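Local coordinates for protein hypoxanthine phosphoribosyltransferase (Bacillus anthracis, PDB 4QYI) that probably catalyses the transfer of a phosphoribosyl group from phosphoribosyl diphosphate to hypoxanthine or guanine, a step of purine salvage, at residues T11-E16 with V146-P151; R31-E36 with G94-V99; A51-R56 with V156-D161; V82-D87 with K114-M119. All blocks are in the same frame, centred on the assembly; numbering follows the deposited sequence. Where two conformers were deposited one is given.

Contact 1: residues T11-E16 with V146-P151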
loop_
_atom_site.group_PDB
_atom_site.type_symbol
_atom_site.label_atom_id
_atom_site.label_comp_id
_atom_site.label_asym_id
_atom_site.label_seq_id
_atom_site.Cartn_x
_atom_site.Cartn_y
_atom_site.Cartn_z
ATOM N N THR A 11 7.218 -21.679 7.687
ATOM C CA THR A 11 7.533 -20.686 6.674
ATOM C C THR A 11 7.291 -21.388 5.344
ATOM O O THR A 11 7.831 -22.465 5.141
ATOM C CB THR A 11 9.015 -20.322 6.740
ATOM O OG1 THR A 11 9.330 -19.852 8.058
ATOM C CG2 THR A 11 9.374 -19.289 5.677
ATOM N N LEU A 12 6.483 -20.810 4.455
ATOM C CA LEU A 12 6.218 -21.438 3.150
ATOM C C LEU A 12 7.077 -20.831 2.043
ATOM O O LEU A 12 7.565 -21.549 1.177
ATOM C CB LEU A 12 4.732 -21.353 2.797
ATOM C CG LEU A 12 4.203 -22.141 1.583
ATOM C CD1 LEU A 12 4.188 -23.639 1.880
ATOM C CD2 LEU A 12 2.800 -21.663 1.228
ATOM N N ILE A 13 7.250 -19.512 2.070
ATOM C CA ILE A 13 8.060 -18.825 1.080
ATOM C C ILE A 13 8.849 -17.799 1.856
ATOM O O ILE A 13 8.278 -16.943 2.514
ATOM C CB ILE A 13 7.204 -18.111 0.019
ATOM C CG1 ILE A 13 6.150 -19.069 -0.544
ATOM C CG2 ILE A 13 8.092 -17.583 -1.095
ATOM C CD1 ILE A 13 5.223 -18.427 -1.551
ATOM N N SER A 14 10.170 -17.878 1.786
ATOM C CA SER A 14 11.003 -16.987 2.564
ATOM C C SER A 14 11.053 -15.580 2.017
ATOM O O SER A 14 10.697 -15.315 0.881
ATOM C CB SER A 14 12.436 -17.526 2.612
ATOM O OG SER A 14 13.062 -17.397 1.349
ATOM N N GLU A 15 11.532 -14.683 2.861
ATOM C CA GLU A 15 11.725 -13.300 2.506
ATOM C C GLU A 15 12.598 -13.200 1.245
ATOM O O GLU A 15 12.271 -12.484 0.302
ATOM C CB GLU A 15 12.392 -12.596 3.687
ATOM C CG GLU A 15 12.725 -11.137 3.467
ATOM C CD GLU A 15 13.295 -10.485 4.720
ATOM O OE1 GLU A 15 13.346 -11.131 5.794
ATOM O OE2 GLU A 15 13.668 -9.303 4.638
ATOM N N GLU A 16 13.703 -13.938 1.227
ATOM C CA GLU A 16 14.622 -13.897 0.092
ATOM C C GLU A 16 13.988 -14.478 -1.193
ATOM O O GLU A 16 14.218 -13.976 -2.289
ATOM C CB GLU A 16 15.941 -14.585 0.489
ATOM C CG GLU A 16 17.092 -14.460 -0.478
ATOM C CD GLU A 16 17.072 -15.419 -1.657
ATOM O OE1 GLU A 16 16.090 -16.168 -1.846
ATOM O OE2 GLU A 16 18.079 -15.445 -2.398
ATOM N N VAL A 146 2.609 -14.682 -12.629
ATOM C CA VAL A 146 2.360 -15.455 -11.423
ATOM C C VAL A 146 3.649 -15.697 -10.651
ATOM O O VAL A 146 4.617 -16.205 -11.202
ATOM C CB VAL A 146 1.765 -16.836 -11.766
ATOM C CG1 VAL A 146 1.519 -17.631 -10.499
ATOM C CG2 VAL A 146 0.473 -16.677 -12.547
ATOM N N GLY A 147 3.654 -15.345 -9.368
ATOM C CA GLY A 147 4.818 -15.559 -8.535
ATOM C C GLY A 147 5.028 -17.007 -8.136
ATOM O O GLY A 147 6.053 -17.612 -8.450
ATOM N N PHE A 148 4.037 -17.569 -7.452
ATOM C CA PHE A 148 4.131 -18.924 -6.949
ATOM C C PHE A 148 2.801 -19.643 -6.962
ATOM O O PHE A 148 1.749 -19.051 -6.698
ATOM C CB PHE A 148 4.574 -18.894 -5.490
ATOM C CG PHE A 148 5.849 -18.150 -5.245
ATOM C CD1 PHE A 148 5.830 -16.778 -5.035
ATOM C CD2 PHE A 148 7.059 -18.824 -5.154
ATOM C CE1 PHE A 148 6.998 -16.092 -4.765
ATOM C CE2 PHE A 148 8.228 -18.142 -4.886
ATOM C CZ PHE A 148 8.194 -16.776 -4.688
ATOM N N GLN A 149 2.869 -20.935 -7.244
ATOM C CA GLN A 149 1.702 -21.782 -7.202
ATOM C C GLN A 149 1.745 -22.499 -5.876
ATOM O O GLN A 149 2.675 -23.245 -5.601
ATOM C CB GLN A 149 1.678 -22.801 -8.322
ATOM C CG GLN A 149 1.231 -22.274 -9.664
ATOM C CD GLN A 149 0.852 -23.431 -10.560
ATOM O OE1 GLN A 149 0.829 -24.586 -10.116
ATOM N NE2 GLN A 149 0.538 -23.140 -11.814
ATOM N N ILE A 150 0.745 -22.250 -5.050
ATOM C CA ILE A 150 0.657 -22.840 -3.739
ATOM C C ILE A 150 -0.505 -23.802 -3.560
ATOM O O ILE A 150 -1.506 -23.699 -4.242
ATOM C CB ILE A 150 0.577 -21.683 -2.737
ATOM C CG1 ILE A 150 1.980 -21.130 -2.660
ATOM C CG2 ILE A 150 0.054 -22.126 -1.370
ATOM C CD1 ILE A 150 2.089 -19.885 -1.839
ATOM N N PRO A 151 -0.350 -24.776 -2.651
ATOM C CA PRO A 151 -1.445 -25.706 -2.409
ATOM C C PRO A 151 -2.577 -24.997 -1.677
ATOM O O PRO A 151 -2.326 -24.010 -0.982
ATOM C CB PRO A 151 -0.799 -26.800 -1.541
ATOM C CG PRO A 151 0.403 -26.166 -0.933
ATOM C CD PRO A 151 0.883 -25.167 -1.942
#
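I13 lies across one face of the F148 ring and covers it with two of its methyl groups. CD1 stands over the half of the ring near CG, 4.0 Å from the centroid of the F148 ring and 20° off its normal, which makes a CH-pi contact. CG2 serves the far end, with I13 CG2 3.7 Å from F148 CZ. This span is possible because CG1 of I13 is anti to its carbonyl carbon (chi1 -50°) and the chain then runs extended, carrying CD1 one way while CG2 branches the other. The same CD1 also meets I150 tip to tip, and the 3.5 Å between I13 CD1 and I150 CD1 is a close fit for two methyl groups. L12 meets the same I150 methyl from its own tip, L12 CD2 lying 3.6 Å from I150 CD1. L12 and I13 form a classic beta bulge opposite I172, consistent with two consecutive side chains both reaching I150. Strand 8-13 belongs to the small antiparallel sheet that probably forms the hood, as in other type I phosphoribosyltransferases, whereas strand 145-149 belongs to the main, largely parallel sheet; the contact therefore joins hood to core through apolar side chains. L131 from strand 131-132 touches I13, F148 and I150, and L18 of helix 15-32 adds to the cover of I13 and F148.

Contact 2: residues R31-E36 with G94-V99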
loop_
_atom_site.group_PDB
_atom_site.type_symbol
_atom_site.label_atom_id
_atom_site.label_comp_id
_atom_site.label_asym_id
_atom_site.label_seq_id
_atom_site.Cartn_x
_atom_site.Cartn_y
_atom_site.Cartn_z
ATOM N N ARG A 31 9.467 -6.437 -20.121
ATOM C CA ARG A 31 9.578 -6.994 -21.465
ATOM C C ARG A 31 8.338 -6.848 -22.283
ATOM O O ARG A 31 8.412 -6.584 -23.465
ATOM C CB ARG A 31 9.865 -8.464 -21.346
ATOM C CG ARG A 31 9.897 -9.270 -22.617
ATOM C CD ARG A 31 10.116 -10.725 -22.209
ATOM N NE ARG A 31 9.044 -11.171 -21.302
ATOM C CZ ARG A 31 7.853 -11.636 -21.681
ATOM N NH1 ARG A 31 6.962 -11.997 -20.756
ATOM N NH2 ARG A 31 7.536 -11.739 -22.968
ATOM N N ASP A 32 7.191 -7.086 -21.662
ATOM C CA ASP A 32 5.921 -6.997 -22.368
ATOM C C ASP A 32 5.504 -5.573 -22.689
ATOM O O ASP A 32 4.634 -5.386 -23.510
ATOM C CB ASP A 32 4.818 -7.653 -21.542
ATOM C CG ASP A 32 4.959 -9.154 -21.469
ATOM O OD1 ASP A 32 5.638 -9.729 -22.342
ATOM O OD2 ASP A 32 4.416 -9.751 -20.523
ATOM N N PHE A 33 6.114 -4.572 -22.057
ATOM C CA PHE A 33 5.719 -3.188 -22.292
ATOM C C PHE A 33 6.898 -2.306 -22.577
ATOM O O PHE A 33 6.998 -1.180 -22.067
ATOM C CB PHE A 33 4.922 -2.667 -21.083
ATOM C CG PHE A 33 3.663 -3.432 -20.853
ATOM C CD1 PHE A 33 2.544 -3.153 -21.612
ATOM C CD2 PHE A 33 3.604 -4.458 -19.923
ATOM C CE1 PHE A 33 1.391 -3.872 -21.432
ATOM C CE2 PHE A 33 2.442 -5.190 -19.740
ATOM C CZ PHE A 33 1.332 -4.898 -20.502
ATOM N N GLU A 34 7.801 -2.838 -23.388
ATOM C CA GLU A 34 8.996 -2.131 -23.772
ATOM C C GLU A 34 8.635 -0.785 -24.389
ATOM O O GLU A 34 7.784 -0.707 -25.261
ATOM C CB GLU A 34 9.791 -2.961 -24.783
ATOM C CG GLU A 34 11.111 -2.318 -25.159
ATOM C CD GLU A 34 11.870 -3.101 -26.219
ATOM O OE1 GLU A 34 11.374 -4.156 -26.653
ATOM O OE2 GLU A 34 12.957 -2.656 -26.619
ATOM N N GLY A 35 9.245 0.281 -23.883
ATOM C CA GLY A 35 9.008 1.627 -24.394
ATOM C C GLY A 35 7.673 2.281 -24.049
ATOM O O GLY A 35 7.336 3.311 -24.625
ATOM N N GLU A 36 6.929 1.742 -23.086
ATOM C CA GLU A 36 5.641 2.338 -22.738
ATOM C C GLU A 36 5.422 2.578 -21.259
ATOM O O GLU A 36 6.037 1.952 -20.412
ATOM C CB GLU A 36 4.487 1.471 -23.249
ATOM C CG GLU A 36 4.591 1.180 -24.739
ATOM C CD GLU A 36 3.332 0.610 -25.342
ATOM O OE1 GLU A 36 3.480 -0.305 -26.166
ATOM O OE2 GLU A 36 2.204 1.063 -25.005
ATOM N N GLY A 94 -7.118 3.923 -22.919
ATOM C CA GLY A 94 -5.987 3.848 -23.869
ATOM C C GLY A 94 -4.648 3.566 -23.197
ATOM O O GLY A 94 -3.605 3.707 -23.818
ATOM N N LYS A 95 -4.666 3.141 -21.936
ATOM C CA LYS A 95 -3.429 2.858 -21.220
ATOM C C LYS A 95 -3.181 1.375 -21.048
ATOM O O LYS A 95 -4.071 0.539 -21.237
ATOM C CB LYS A 95 -3.477 3.467 -19.823
ATOM C CG LYS A 95 -3.820 4.947 -19.770
ATOM C CD LYS A 95 -2.828 5.812 -20.498
ATOM C CE LYS A 95 -3.288 7.260 -20.464
ATOM N NZ LYS A 95 -2.425 8.116 -21.314
ATOM N N ASN A 96 -1.937 1.072 -20.699
ATOM C CA ASN A 96 -1.526 -0.290 -20.384
ATOM C C ASN A 96 -1.776 -0.467 -18.903
ATOM O O ASN A 96 -1.210 0.259 -18.092
ATOM C CB ASN A 96 -0.061 -0.455 -20.672
ATOM C CG ASN A 96 0.238 -0.307 -22.137
ATOM O OD1 ASN A 96 -0.430 -0.916 -22.970
ATOM N ND2 ASN A 96 1.256 0.453 -22.459
ATOM N N VAL A 97 -2.598 -1.443 -18.549
ATOM C CA VAL A 97 -2.941 -1.650 -17.154
ATOM C C VAL A 97 -2.562 -3.028 -16.630
ATOM O O VAL A 97 -2.837 -4.061 -17.260
ATOM C CB VAL A 97 -4.463 -1.512 -16.959
ATOM C CG1 VAL A 97 -4.839 -1.683 -15.499
ATOM C CG2 VAL A 97 -4.960 -0.174 -17.480
ATOM N N ILE A 98 -1.917 -3.038 -15.474
ATOM C CA ILE A 98 -1.616 -4.294 -14.803
ATOM C C ILE A 98 -2.323 -4.271 -13.457
ATOM O O ILE A 98 -2.067 -3.397 -12.626
ATOM C CB ILE A 98 -0.128 -4.527 -14.610
ATOM C CG1 ILE A 98 0.528 -4.568 -15.987
ATOM C CG2 ILE A 98 0.084 -5.847 -13.869
ATOM C CD1 ILE A 98 2.004 -4.642 -15.936
ATOM N N VAL A 99 -3.181 -5.252 -13.237
ATOM C CA VAL A 99 -3.924 -5.350 -11.979
ATOM C C VAL A 99 -3.146 -6.315 -11.113
ATOM O O VAL A 99 -2.879 -7.460 -11.510
ATOM C CB VAL A 99 -5.352 -5.841 -12.202
ATOM C CG1 VAL A 99 -6.119 -5.945 -10.884
ATOM C CG2 VAL A 99 -6.062 -4.899 -13.150
#
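E36 and N96 bring their CA atoms to 8.0 Å, where the chain leaving a type II beta turn (F33 to E36) comes alongside the first residue of strand 96-101. The turn is closed by the backbone bond from E36 N to F33 O, 3.1 Å long, and it presents F33 and E36 to the strand. N96 answers both. Its ND2 donates to E36 OE2 at 2.8 Å along a nearly straight path; the acceptor lies in the amide plane, but the carboxylate is approached from above its own plane, and carboxylate and amide planes are 57° apart. ND2 gives a second hydrogen bond to the carbonyl O of E37, and the two partners fix the rotation of the amide. N96 OD1 is buried with nothing to bond to. The amide carbon of N96 rests obliquely against the phenyl ring, N96 CG lying 3.7 Å from F33 CD1 with ring and amide planes 49° apart, while N96 CB is 3.8 Å from F33 CE1. At the ring atom across from CD1, I98 CD1 comes within 3.9 Å of F33 CE2, brought there with CG1 anti to the carbonyl carbon (chi1 -61°) and the chain extended beyond it. N96 and I98 project from the same side of the strand, and F33 bridges them. As the first residue after helix 15-32, F33 packs on I38 of strand 38-43, and N96 pairs through its backbone with V39, while strand 124-129 runs parallel to 96-101 on its other flank in the mixed core sheet; the turn thus seats the end of the helix on the central strands.

Contact 3: residues A51-R56 with V156-D161; sequences AADLIR and VGYGID
The type I' beta turn from G157 to I160, in the loop between hood strands 155-156 and 172-175, puts forward Y158, whose hydroxyl bonds D53 on helix 48-55. The turn is pinned in both directions, by G157 N to I160 O at 2.8 Å and I160 N to G157 O at 3.0 Å. With CG anti to the backbone N (chi1 -162°), the ring of Y158 is carried outward from the turn to the helix, where the hydroxyl alone does the polar work. Y158 OH donates to D53 OD2 over a short 2.6 Å. The oxygen is met on its anti side, 21° out of the carboxylate plane, and it sits at the ring's edge, D53 OD2 being 3.3 Å from Y158 CE1; carboxylate and ring are turned 55° from each other. The other carboxylate oxygen serves the next turn of the chain: D53 OD1 forms a salt bridge with R56 NH2 at 2.9 Å, although the hydrogen bond within it is weak. R56 is itself steadied by its NE, which donates to A52 O. D53 OD2 has a further partner, a basic side chain of the neighbouring subunit, and R56 NH1 pairs with an acidic side chain there, so the aspartate is gripped by a tyrosine, an arginine and a second chain. L18 and V22 of helix 15-32 pack against the Y158 ring. A Val-Gly-Tyr sequence with an aspartate three residues on is typical of the hypoxanthine-guanine phosphoribosyltransferases, and by analogy with relatives this loop probably borders the purine site under the hood.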
loop_
_atom_site.group_PDB
_atom_site.type_symbol
_atom_site.label_atom_id
_atom_site.label_comp_id
_atom_site.label_asym_id
_atom_site.label_seq_id
_atom_site.Cartn_x
_atom_site.Cartn_y
_atom_site.Cartn_z
ATOM N N ALA A 51 2.841 -4.881 -4.159
ATOM C CA ALA A 51 2.828 -3.772 -5.119
ATOM C C ALA A 51 3.963 -2.824 -4.855
ATOM O O ALA A 51 4.630 -2.401 -5.794
ATOM C CB ALA A 51 1.505 -3.022 -5.091
ATOM N N ALA A 52 4.172 -2.488 -3.584
ATOM C CA ALA A 52 5.251 -1.587 -3.216
ATOM C C ALA A 52 6.594 -2.157 -3.707
ATOM O O ALA A 52 7.400 -1.433 -4.265
ATOM C CB ALA A 52 5.287 -1.373 -1.705
ATOM N N ASP A 53 6.812 -3.462 -3.527
ATOM C CA ASP A 53 8.071 -4.074 -3.945
ATOM C C ASP A 53 8.172 -4.232 -5.457
ATOM O O ASP A 53 9.221 -3.973 -6.046
ATOM C CB ASP A 53 8.261 -5.450 -3.305
ATOM C CG ASP A 53 8.534 -5.379 -1.809
ATOM O OD1 ASP A 53 8.781 -4.277 -1.256
ATOM O OD2 ASP A 53 8.520 -6.459 -1.195
ATOM N N LEU A 54 7.081 -4.655 -6.088
ATOM C CA LEU A 54 7.081 -4.867 -7.530
ATOM C C LEU A 54 7.384 -3.601 -8.322
ATOM O O LEU A 54 8.246 -3.592 -9.217
ATOM C CB LEU A 54 5.714 -5.386 -7.964
ATOM C CG LEU A 54 5.543 -5.715 -9.457
ATOM C CD1 LEU A 54 6.353 -6.949 -9.821
ATOM C CD2 LEU A 54 4.069 -5.938 -9.762
ATOM N N ILE A 55 6.688 -2.520 -8.006
ATOM C CA ILE A 55 6.883 -1.298 -8.792
ATOM C C ILE A 55 8.272 -0.690 -8.696
ATOM O O ILE A 55 8.733 -0.033 -9.644
ATOM C CB ILE A 55 5.803 -0.233 -8.525
ATOM C CG1 ILE A 55 5.938 0.367 -7.122
ATOM C CG2 ILE A 55 4.420 -0.839 -8.781
ATOM C CD1 ILE A 55 4.928 1.467 -6.860
ATOM N N ARG A 56 8.952 -0.926 -7.585
ATOM C CA ARG A 56 10.294 -0.400 -7.394
ATOM C C ARG A 56 11.350 -1.072 -8.282
ATOM O O ARG A 56 12.455 -0.571 -8.398
ATOM C CB ARG A 56 10.690 -0.417 -5.918
ATOM C CG ARG A 56 10.024 0.711 -5.157
ATOM C CD ARG A 56 10.456 0.758 -3.717
ATOM N NE ARG A 56 9.817 -0.295 -2.954
ATOM C CZ ARG A 56 9.971 -0.490 -1.653
ATOM N NH1 ARG A 56 10.796 0.290 -0.950
ATOM N NH2 ARG A 56 9.310 -1.476 -1.059
ATOM N N VAL A 156 -0.506 -16.563 5.485
ATOM C CA VAL A 156 -0.432 -15.205 5.997
ATOM C C VAL A 156 0.950 -14.654 5.719
ATOM O O VAL A 156 1.864 -15.405 5.354
ATOM C CB VAL A 156 -0.693 -15.139 7.526
ATOM C CG1 VAL A 156 -2.100 -15.619 7.862
ATOM C CG2 VAL A 156 0.342 -15.943 8.294
ATOM N N GLY A 157 1.095 -13.342 5.886
ATOM C CA GLY A 157 2.369 -12.653 5.679
ATOM C C GLY A 157 2.475 -11.854 4.383
ATOM O O GLY A 157 1.682 -12.036 3.451
ATOM N N TYR A 158 3.455 -10.952 4.333
ATOM C CA TYR A 158 3.724 -10.164 3.135
ATOM C C TYR A 158 2.434 -9.496 2.602
ATOM O O TYR A 158 2.118 -9.573 1.418
ATOM C CB TYR A 158 4.385 -11.079 2.077
ATOM C CG TYR A 158 5.112 -10.360 0.954
ATOM C CD1 TYR A 158 6.386 -9.811 1.152
ATOM C CD2 TYR A 158 4.559 -10.274 -0.316
ATOM C CE1 TYR A 158 7.052 -9.159 0.125
ATOM C CE2 TYR A 158 5.228 -9.637 -1.354
ATOM C CZ TYR A 158 6.471 -9.088 -1.126
ATOM O OH TYR A 158 7.100 -8.445 -2.166
ATOM N N GLY A 159 1.712 -8.838 3.504
ATOM C CA GLY A 159 0.462 -8.160 3.169
ATOM C C GLY A 159 -0.833 -8.932 3.356
ATOM O O GLY A 159 -1.891 -8.332 3.506
ATOM N N ILE A 160 -0.733 -10.258 3.405
ATOM C CA ILE A 160 -1.874 -11.157 3.565
ATOM C C ILE A 160 -2.160 -11.425 5.044
ATOM O O ILE A 160 -1.272 -11.806 5.832
ATOM C CB ILE A 160 -1.574 -12.491 2.856
ATOM C CG1 ILE A 160 -1.115 -12.199 1.436
ATOM C CG2 ILE A 160 -2.783 -13.419 2.852
ATOM C CD1 ILE A 160 -0.569 -13.392 0.692
ATOM N N ASP A 161 -3.421 -11.281 5.427
ATOM C CA ASP A 161 -3.814 -11.474 6.818
ATOM C C ASP A 161 -4.679 -12.690 7.099
ATOM O O ASP A 161 -5.083 -13.434 6.217
ATOM C CB ASP A 161 -4.698 -10.316 7.261
ATOM C CG ASP A 161 -6.088 -10.371 6.615
ATOM O OD1 ASP A 161 -6.178 -10.511 5.380
ATOM O OD2 ASP A 161 -7.103 -10.271 7.338
#

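Contact 4: residues V82-D87 with K114-M119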
loop_
_atom_site.group_PDB
_atom_site.type_symbol
_atom_site.label_atom_id
_atom_site.label_comp_id
_atom_site.label_asym_id
_atom_site.label_seq_id
_atom_site.Cartn_x
_atom_site.Cartn_y
_atom_site.Cartn_z
ATOM N N VAL A 82 -18.909 -8.550 -6.591
ATOM C CA VAL A 82 -18.425 -7.804 -5.450
ATOM C C VAL A 82 -18.890 -6.378 -5.550
ATOM O O VAL A 82 -19.200 -5.876 -6.623
ATOM C CB VAL A 82 -16.895 -7.778 -5.317
ATOM C CG1 VAL A 82 -16.369 -9.127 -4.854
ATOM C CG2 VAL A 82 -16.234 -7.299 -6.612
ATOM N N LYS A 83 -18.934 -5.728 -4.399
ATOM C CA LYS A 83 -19.345 -4.348 -4.274
ATOM C C LYS A 83 -18.095 -3.487 -4.371
ATOM O O LYS A 83 -17.134 -3.716 -3.625
ATOM C CB LYS A 83 -20.013 -4.172 -2.900
ATOM C CG LYS A 83 -20.403 -2.763 -2.512
ATOM C CD LYS A 83 -20.964 -2.734 -1.103
ATOM C CE LYS A 83 -20.924 -1.360 -0.443
ATOM N NZ LYS A 83 -21.490 -0.204 -1.157
ATOM N N LEU A 84 -18.056 -2.540 -5.315
ATOM C CA LEU A 84 -16.909 -1.645 -5.379
ATOM C C LEU A 84 -16.987 -0.675 -4.229
ATOM O O LEU A 84 -17.929 0.109 -4.137
ATOM C CB LEU A 84 -16.865 -0.827 -6.663
ATOM C CG LEU A 84 -16.730 -1.654 -7.920
ATOM C CD1 LEU A 84 -16.536 -0.716 -9.119
ATOM C CD2 LEU A 84 -15.551 -2.579 -7.737
ATOM N N LEU A 85 -16.018 -0.732 -3.338
ATOM C CA LEU A 85 -15.968 0.196 -2.213
ATOM C C LEU A 85 -15.199 1.439 -2.570
ATOM O O LEU A 85 -15.503 2.514 -2.072
ATOM C CB LEU A 85 -15.283 -0.443 -0.999
ATOM C CG LEU A 85 -16.001 -1.629 -0.369
ATOM C CD1 LEU A 85 -15.185 -2.211 0.794
ATOM C CD2 LEU A 85 -17.369 -1.191 0.112
ATOM N N LYS A 86 -14.170 1.279 -3.394
ATOM C CA LYS A 86 -13.365 2.398 -3.848
ATOM C C LYS A 86 -12.977 2.093 -5.272
ATOM O O LYS A 86 -12.268 1.128 -5.548
ATOM C CB LYS A 86 -12.098 2.591 -2.989
ATOM C CG LYS A 86 -11.180 3.742 -3.452
ATOM C CD LYS A 86 -11.835 5.108 -3.258
ATOM C CE LYS A 86 -10.925 6.259 -3.707
ATOM N NZ LYS A 86 -10.685 6.338 -5.195
ATOM N N ASP A 87 -13.427 2.954 -6.175
ATOM C CA ASP A 87 -13.154 2.822 -7.572
ATOM C C ASP A 87 -11.860 3.596 -7.886
ATOM O O ASP A 87 -11.358 4.336 -7.057
ATOM C CB ASP A 87 -14.318 3.433 -8.338
ATOM C CG ASP A 87 -14.421 2.950 -9.772
ATOM O OD1 ASP A 87 -13.563 2.164 -10.226
ATOM O OD2 ASP A 87 -15.447 3.291 -10.416
ATOM N N LYS A 114 -12.280 -7.455 -13.900
ATOM C CA LYS A 114 -11.839 -7.345 -15.283
ATOM C C LYS A 114 -12.901 -6.640 -16.136
ATOM O O LYS A 114 -12.601 -5.692 -16.856
ATOM C CB LYS A 114 -11.575 -8.738 -15.841
ATOM C CG LYS A 114 -11.112 -8.756 -17.283
ATOM C CD LYS A 114 -10.798 -10.181 -17.717
ATOM C CE LYS A 114 -10.368 -10.239 -19.169
ATOM N NZ LYS A 114 -10.040 -11.623 -19.600
ATOM N N ASP A 115 -14.149 -7.108 -16.053
ATOM C CA ASP A 115 -15.246 -6.479 -16.795
ATOM C C ASP A 115 -15.401 -5.003 -16.420
ATOM O O ASP A 115 -15.703 -4.166 -17.269
ATOM C CB ASP A 115 -16.554 -7.208 -16.537
ATOM C CG ASP A 115 -16.605 -8.570 -17.185
ATOM O OD1 ASP A 115 -15.767 -8.867 -18.062
ATOM O OD2 ASP A 115 -17.530 -9.335 -16.859
ATOM N N HIS A 116 -15.209 -4.673 -15.145
ATOM C CA HIS A 116 -15.315 -3.283 -14.718
ATOM C C HIS A 116 -14.249 -2.416 -15.414
ATOM O O HIS A 116 -14.551 -1.356 -15.960
ATOM C CB HIS A 116 -15.188 -3.151 -13.195
ATOM C CG HIS A 116 -15.168 -1.733 -12.715
ATOM N ND1 HIS A 116 -16.269 -0.911 -12.780
ATOM C CD2 HIS A 116 -14.187 -0.995 -12.154
ATOM C CE1 HIS A 116 -15.964 0.276 -12.292
ATOM N NE2 HIS A 116 -14.705 0.252 -11.906
ATOM N N PHE A 117 -13.014 -2.879 -15.384
ATOM C CA PHE A 117 -11.940 -2.108 -16.004
ATOM C C PHE A 117 -12.116 -2.002 -17.521
ATOM O O PHE A 117 -11.847 -0.943 -18.097
ATOM C CB PHE A 117 -10.577 -2.663 -15.673
ATOM C CG PHE A 117 -10.221 -2.576 -14.221
ATOM C CD1 PHE A 117 -10.175 -1.346 -13.584
ATOM C CD2 PHE A 117 -9.880 -3.715 -13.513
ATOM C CE1 PHE A 117 -9.826 -1.255 -12.248
ATOM C CE2 PHE A 117 -9.530 -3.636 -12.176
ATOM C CZ PHE A 117 -9.500 -2.406 -11.544
ATOM N N PHE A 118 -12.611 -3.063 -18.154
ATOM C CA PHE A 118 -12.843 -2.980 -19.601
ATOM C C PHE A 118 -13.816 -1.880 -19.985
ATOM O O PHE A 118 -13.723 -1.334 -21.082
ATOM C CB PHE A 118 -13.180 -4.323 -20.268
ATOM C CG PHE A 118 -11.952 -5.108 -20.670
ATOM C CD1 PHE A 118 -11.061 -4.575 -21.610
ATOM C CD2 PHE A 118 -11.695 -6.376 -20.160
ATOM C CE1 PHE A 118 -9.937 -5.272 -22.008
ATOM C CE2 PHE A 118 -10.567 -7.083 -20.564
ATOM C CZ PHE A 118 -9.686 -6.533 -21.487
ATOM N N MET A 119 -14.720 -1.524 -19.071
ATOM C CA MET A 119 -15.670 -0.456 -19.335
ATOM C C MET A 119 -14.934 0.867 -19.515
ATOM O O MET A 119 -15.431 1.762 -20.179
ATOM C CB MET A 119 -16.721 -0.361 -18.211
ATOM C CG MET A 119 -17.726 -1.512 -18.226
ATOM S SD MET A 119 -18.845 -1.558 -16.792
ATOM C CE MET A 119 -19.466 0.123 -16.750
#
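H116 leaves helix 108-118 toward strand 82-84, and its imidazole is met by L84 over a face and by D87 at an edge. From CB, with CG anti to the backbone N (chi1 175°), the side chain runs straight out from the helix. L84 CD1 lies 4.0 Å from H116 CG and nearer the CE1-NE2 side. The closest approach is at the far side of the ring, where H116 CE1 lies 3.4 Å from L84 CD1; overall the methyl stands 3.5 Å from the ring centroid, a CH-pi contact displaced toward the rim. L84 was modelled in two conformers, so this holds for one of them. NE2, the tip, donates to D87 OD1 at 2.8 Å with an angle of 160°; the acceptor lies close to the imidazole plane and is met on its syn side, 30° out of the carboxylate plane. H120 packs edge-to-face with the H116 ring. The contact ties the outermost strand 82-84 of the core sheet, and the chain just after it, to helix 108-118, where L113 also touches L84. L85 and K86 both pair with S68 in a classic beta bulge, which reshapes the chain just before D87. A histidine-carboxylate pair of this kind holds the proton on NE2, and the nearby negative charge would probably make the imidazole somewhat easier to protonate.

Contacts 1, 2 and 4 all reach the core sheet, while contact 3 joins helix 48-55 to the hood loop. Contacts 2 and 4 are the pair that touch, V99 CG2 resting 3.8 Å from F117 CE2, so the strand of one packs on the helix of the other. Contacts 1 and 2 lie near the two ends of helix 15-32, with centres about 25 Å apart. Contact 3 is close to contact 1, their centres about 12 Å apart, and both involve the hood. Contact 4 lies across the chain's centre from contacts 1 and 3. The magnesium ion, bound by E101 and D102, is about 11 Å from the Y158 side chain and about 13 Å from those of I150, I98 and L84; I160 of contact 3 packs on D102.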